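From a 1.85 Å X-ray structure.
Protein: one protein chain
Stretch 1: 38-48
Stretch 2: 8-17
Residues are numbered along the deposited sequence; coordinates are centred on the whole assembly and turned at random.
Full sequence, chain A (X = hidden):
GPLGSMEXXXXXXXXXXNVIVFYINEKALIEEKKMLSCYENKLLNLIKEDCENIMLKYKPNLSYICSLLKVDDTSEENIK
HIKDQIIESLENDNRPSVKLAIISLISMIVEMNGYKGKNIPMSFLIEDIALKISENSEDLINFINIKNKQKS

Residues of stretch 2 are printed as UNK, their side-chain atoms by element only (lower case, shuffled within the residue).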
# COMPACT_ATOMS: atom_id res chain seq x y z
N CYS A 38 -19.70 -4.01 5.83
CA CYS A 38 -19.61 -5.46 5.63
C CYS A 38 -18.74 -5.77 4.41
O CYS A 38 -17.88 -6.66 4.45
CB CYS A 38 -21.00 -6.04 5.44
SG CYS A 38 -21.01 -7.77 5.03
N TYR A 39 -18.97 -5.06 3.32
CA TYR A 39 -18.23 -5.34 2.09
C TYR A 39 -16.77 -4.95 2.25
O TYR A 39 -15.86 -5.71 1.86
CB TYR A 39 -18.87 -4.59 0.93
CG TYR A 39 -18.16 -4.84 -0.38
CD1 TYR A 39 -18.22 -6.08 -0.99
CD2 TYR A 39 -17.43 -3.83 -1.00
CE1 TYR A 39 -17.58 -6.32 -2.19
CE2 TYR A 39 -16.80 -4.06 -2.20
CZ TYR A 39 -16.87 -5.30 -2.78
OH TYR A 39 -16.22 -5.53 -3.96
N GLU A 40 -16.51 -3.78 2.83
CA GLU A 40 -15.13 -3.36 3.05
C GLU A 40 -14.40 -4.34 3.97
O GLU A 40 -13.22 -4.65 3.75
CB GLU A 40 -15.11 -1.94 3.63
CG GLU A 40 -15.62 -0.88 2.68
CD GLU A 40 -16.03 0.39 3.38
OE1 GLU A 40 -16.03 0.44 4.64
OE2 GLU A 40 -16.40 1.34 2.66
N ASN A 41 -15.09 -4.85 4.99
CA ASN A 41 -14.44 -5.79 5.90
C ASN A 41 -14.02 -7.06 5.17
O ASN A 41 -12.97 -7.64 5.47
CB ASN A 41 -15.37 -6.11 7.07
CG ASN A 41 -14.72 -6.98 8.09
OD1 ASN A 41 -13.78 -6.57 8.77
ND2 ASN A 41 -15.21 -8.20 8.22
N LYS A 42 -14.83 -7.50 4.20
CA LYS A 42 -14.44 -8.65 3.40
C LYS A 42 -13.16 -8.37 2.64
O LYS A 42 -12.24 -9.21 2.60
CB LYS A 42 -15.57 -9.03 2.44
CG LYS A 42 -16.76 -9.69 3.12
CD LYS A 42 -17.91 -9.85 2.14
CE LYS A 42 -19.10 -10.56 2.77
NZ LYS A 42 -18.79 -12.00 3.07
N LEU A 43 -13.06 -7.19 2.04
CA LEU A 43 -11.86 -6.83 1.29
C LEU A 43 -10.67 -6.69 2.21
O LEU A 43 -9.54 -7.06 1.84
CB LEU A 43 -12.09 -5.53 0.54
CG LEU A 43 -13.20 -5.54 -0.52
CD1 LEU A 43 -13.34 -4.16 -1.11
CD2 LEU A 43 -12.93 -6.55 -1.64
N LEU A 44 -10.88 -6.15 3.41
CA LEU A 44 -9.81 -6.05 4.39
C LEU A 44 -9.20 -7.42 4.68
O LEU A 44 -7.97 -7.58 4.67
CB LEU A 44 -10.34 -5.43 5.69
CG LEU A 44 -9.32 -5.44 6.83
CD1 LEU A 44 -8.16 -4.50 6.57
CD2 LEU A 44 -10.01 -5.12 8.16
N ASN A 45 -10.04 -8.42 4.97
CA ASN A 45 -9.52 -9.75 5.29
C ASN A 45 -8.66 -10.29 4.15
O ASN A 45 -7.63 -10.93 4.40
CB ASN A 45 -10.68 -10.71 5.60
CG ASN A 45 -11.39 -10.35 6.90
OD1 ASN A 45 -10.81 -9.68 7.75
ND2 ASN A 45 -12.64 -10.79 7.05
N LEU A 46 -9.03 -10.02 2.90
CA LEU A 46 -8.25 -10.52 1.78
C LEU A 46 -6.92 -9.77 1.66
O LEU A 46 -5.86 -10.39 1.50
CB LEU A 46 -9.05 -10.38 0.49
CG LEU A 46 -10.32 -11.24 0.43
CD1 LEU A 46 -11.13 -10.89 -0.81
CD2 LEU A 46 -9.99 -12.73 0.44
N ILE A 47 -6.97 -8.45 1.76
CA ILE A 47 -5.77 -7.64 1.60
C ILE A 47 -4.80 -7.88 2.74
O ILE A 47 -3.58 -7.91 2.55
CB ILE A 47 -6.17 -6.16 1.51
CG1 ILE A 47 -6.77 -5.87 0.13
CG2 ILE A 47 -4.99 -5.24 1.82
CD1 ILE A 47 -7.49 -4.56 0.05
N LYS A 48 -5.33 -8.02 3.95
CA LYS A 48 -4.47 -8.23 5.11
C LYS A 48 -3.61 -9.47 4.95
O LYS A 48 -2.42 -9.46 5.28
CB LYS A 48 -5.34 -8.34 6.37
CG LYS A 48 -4.58 -8.48 7.68
CD LYS A 48 -5.54 -8.49 8.87
CE LYS A 48 -4.78 -8.55 10.19
NZ LYS A 48 -5.69 -8.76 11.36
N UNK A 8 -22.71 -4.25 -5.04
CA UNK A 8 -22.22 -4.89 -3.83
C UNK A 8 -21.94 -3.82 -2.78
O UNK A 8 -22.30 -3.95 -1.61
n UNK A 8 -19.95 -6.85 -6.01
o UNK A 8 -22.19 -6.76 -5.89
c UNK A 8 -20.96 -5.71 -4.13
c UNK A 8 -21.08 -6.49 -5.42
N UNK A 9 -21.29 -2.75 -3.24
CA UNK A 9 -21.20 -1.51 -2.50
C UNK A 9 -21.67 -0.39 -3.42
O UNK A 9 -21.95 -0.60 -4.60
o UNK A 9 -18.91 -0.95 -3.09
c UNK A 9 -19.78 -1.23 -2.00
N UNK A 10 -21.76 0.82 -2.87
CA UNK A 10 -22.15 1.95 -3.69
C UNK A 10 -21.02 2.44 -4.59
O UNK A 10 -21.28 2.92 -5.69
s UNK A 10 -24.26 2.73 -1.98
c UNK A 10 -22.67 3.09 -2.80
N UNK A 11 -19.76 2.34 -4.15
CA UNK A 11 -18.64 2.82 -4.95
C UNK A 11 -17.38 2.04 -4.61
O UNK A 11 -16.87 2.16 -3.49
c UNK A 11 -17.35 4.89 -5.62
n UNK A 11 -17.78 5.60 -6.66
c UNK A 11 -18.42 4.32 -4.72
o UNK A 11 -16.15 4.70 -5.39
N UNK A 12 -16.84 1.30 -5.58
CA UNK A 12 -15.74 0.37 -5.32
C UNK A 12 -14.44 1.09 -4.97
O UNK A 12 -13.70 0.64 -4.08
c UNK A 12 -15.54 -0.54 -6.53
c UNK A 12 -18.56 -2.24 -8.06
c UNK A 12 -17.50 -1.36 -7.87
c UNK A 12 -18.80 -3.24 -7.14
c UNK A 12 -17.99 -3.37 -6.03
c UNK A 12 -16.68 -1.49 -6.76
c UNK A 12 -16.94 -2.50 -5.84
N UNK A 13 -14.13 2.18 -5.67
CA UNK A 13 -12.93 2.94 -5.35
C UNK A 13 -12.97 3.41 -3.90
O UNK A 13 -11.98 3.30 -3.18
n UNK A 13 -12.28 4.70 -8.59
o UNK A 13 -12.56 2.54 -8.06
c UNK A 13 -12.78 4.14 -6.29
c UNK A 13 -12.53 3.72 -7.73
N UNK A 14 -14.12 3.93 -3.46
CA UNK A 14 -14.27 4.37 -2.08
C UNK A 14 -14.07 3.21 -1.10
O UNK A 14 -13.46 3.39 -0.04
n UNK A 14 -16.82 4.98 0.21
c UNK A 14 -15.65 5.00 -1.90
c UNK A 14 -15.86 5.54 -0.50
o UNK A 14 -15.17 6.47 -0.08
N UNK A 15 -14.59 2.03 -1.44
CA UNK A 15 -14.40 0.86 -0.57
C UNK A 15 -12.92 0.58 -0.36
O UNK A 15 -12.46 0.41 0.78
o UNK A 15 -16.48 -0.19 -1.30
c UNK A 15 -15.09 -0.37 -1.16
N UNK A 16 -12.16 0.53 -1.45
CA UNK A 16 -10.73 0.25 -1.35
C UNK A 16 -10.01 1.36 -0.58
O UNK A 16 -9.15 1.08 0.26
c UNK A 16 -8.62 0.11 -2.75
c UNK A 16 -10.58 -1.28 -3.36
c UNK A 16 -10.15 -2.49 -2.56
c UNK A 16 -10.13 0.06 -2.77
N UNK A 17 -10.34 2.62 -0.85
CA UNK A 17 -9.70 3.71 -0.12
C UNK A 17 -9.93 3.56 1.38
O UNK A 17 -9.00 3.70 2.18
n UNK A 17 -11.62 8.92 1.53
c UNK A 17 -10.23 5.06 -0.60
c UNK A 17 -9.49 6.26 0.02
c UNK A 17 -11.44 7.57 0.94
c UNK A 17 -10.29 7.55 -0.06
O HOH W 1 -17.72 0.87 0.55

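Position 8 has four side-chain atoms: two carbons, the second carrying one oxygen and one nitrogen. CB of position 8 lies over one face of the Tyr 39 ring, 3.9 Å from Tyr 39 CE1. A carboxamide carried directly on CB is asparagine, so this is Asn 8; the residue is poorly ordered.

Position 9 has one carbon and one oxygen. Its CA-to-CB bond points toward the helix of stretch 1, and CB of position 9 comes to 3.6 Å from Tyr 39 CD2. The angle of approach is oblique to the ring. One carbon and one oxygen is the pattern of serine, Ser 9.

At position 10 a single carbon is followed by sulfur. It stays out of reach of stretch 1 and is poorly ordered. The sulfur identifies Cys 10.

Position 11 repeats the pattern of two carbons with a terminal oxygen and nitrogen. It does not touch stretch 1; its work is local. The pattern makes it Asn 11. OD1 of Asn 11 accepts from the backbone N of position 14 at 2.9 Å, with an N-H...acceptor angle of 163°, and so caps the start of the helix.

Position 12 carries one carbon and then a ring of six carbons without a hydroxyl. Its CA-to-CB bond points sideways, yet the ring reaches Tyr 39: one ring carbon of position 12 lies 3.5 Å from Tyr 39 OH and 3.9 Å from Tyr 39 CZ. The Tyr 39 hydroxyl sits at the edge of this ring, near its plane. The residue is Phe 12, and the ring carbon is CE2.

Position 13 again has two carbons, one oxygen and one nitrogen, and is out of reach of stretch 1. It is Asn 13, and its OD1 is hydrogen-bonded elsewhere in the structure.

Position 14 shows the same four atoms. Only a marginal approach results, its side-chain nitrogen lying 4.4 Å from Glu 40 OE2, too far for a hydrogen bond. This is Asn 14.

Position 15 has one carbon and one oxygen. The CA atoms of position 15 and Glu 40 are 5.6 Å apart, and this small side chain points toward the neighbouring helix: CB of position 15 is 3.9 Å from Glu 40 CG. Its oxygen lies at the edge of the Tyr 39 ring, 3.8 Å from Tyr 39 CD2. The residue is Ser 15, whose OG pairs with Ser 9 OG in a 3.1 Å hydrogen bond in which either could donate.

Position 16 has four carbons forked at the first, with one arm two carbons long. Although its CA-to-CB bond points away, the terminal carbon of the long arm turns back to lie 3.9 Å from Leu 43 CD1 and 4.3 Å from Ile 47 CD1. This is Ile 16, and that carbon is CD1.

Position 17 has four carbons in a row ending in nitrogen and makes no contact with stretch 1; it is Lys 17.

The helix axes approach to 9.5 Å at 56°. No direct hydrogen bond crosses between the stretches. Tyr 39 packs against the N-terminal segment, while Leu 43 and Ile 47 meet Ile 16 further along. One water bridges Ser 15 and Glu 40, 2.5 Å from Ser 15 OG, direction undecided, and donating to Glu 40 OE2 at 2.5 Å.

Stretch 2, residues 8-17: NSCNFNNSIK
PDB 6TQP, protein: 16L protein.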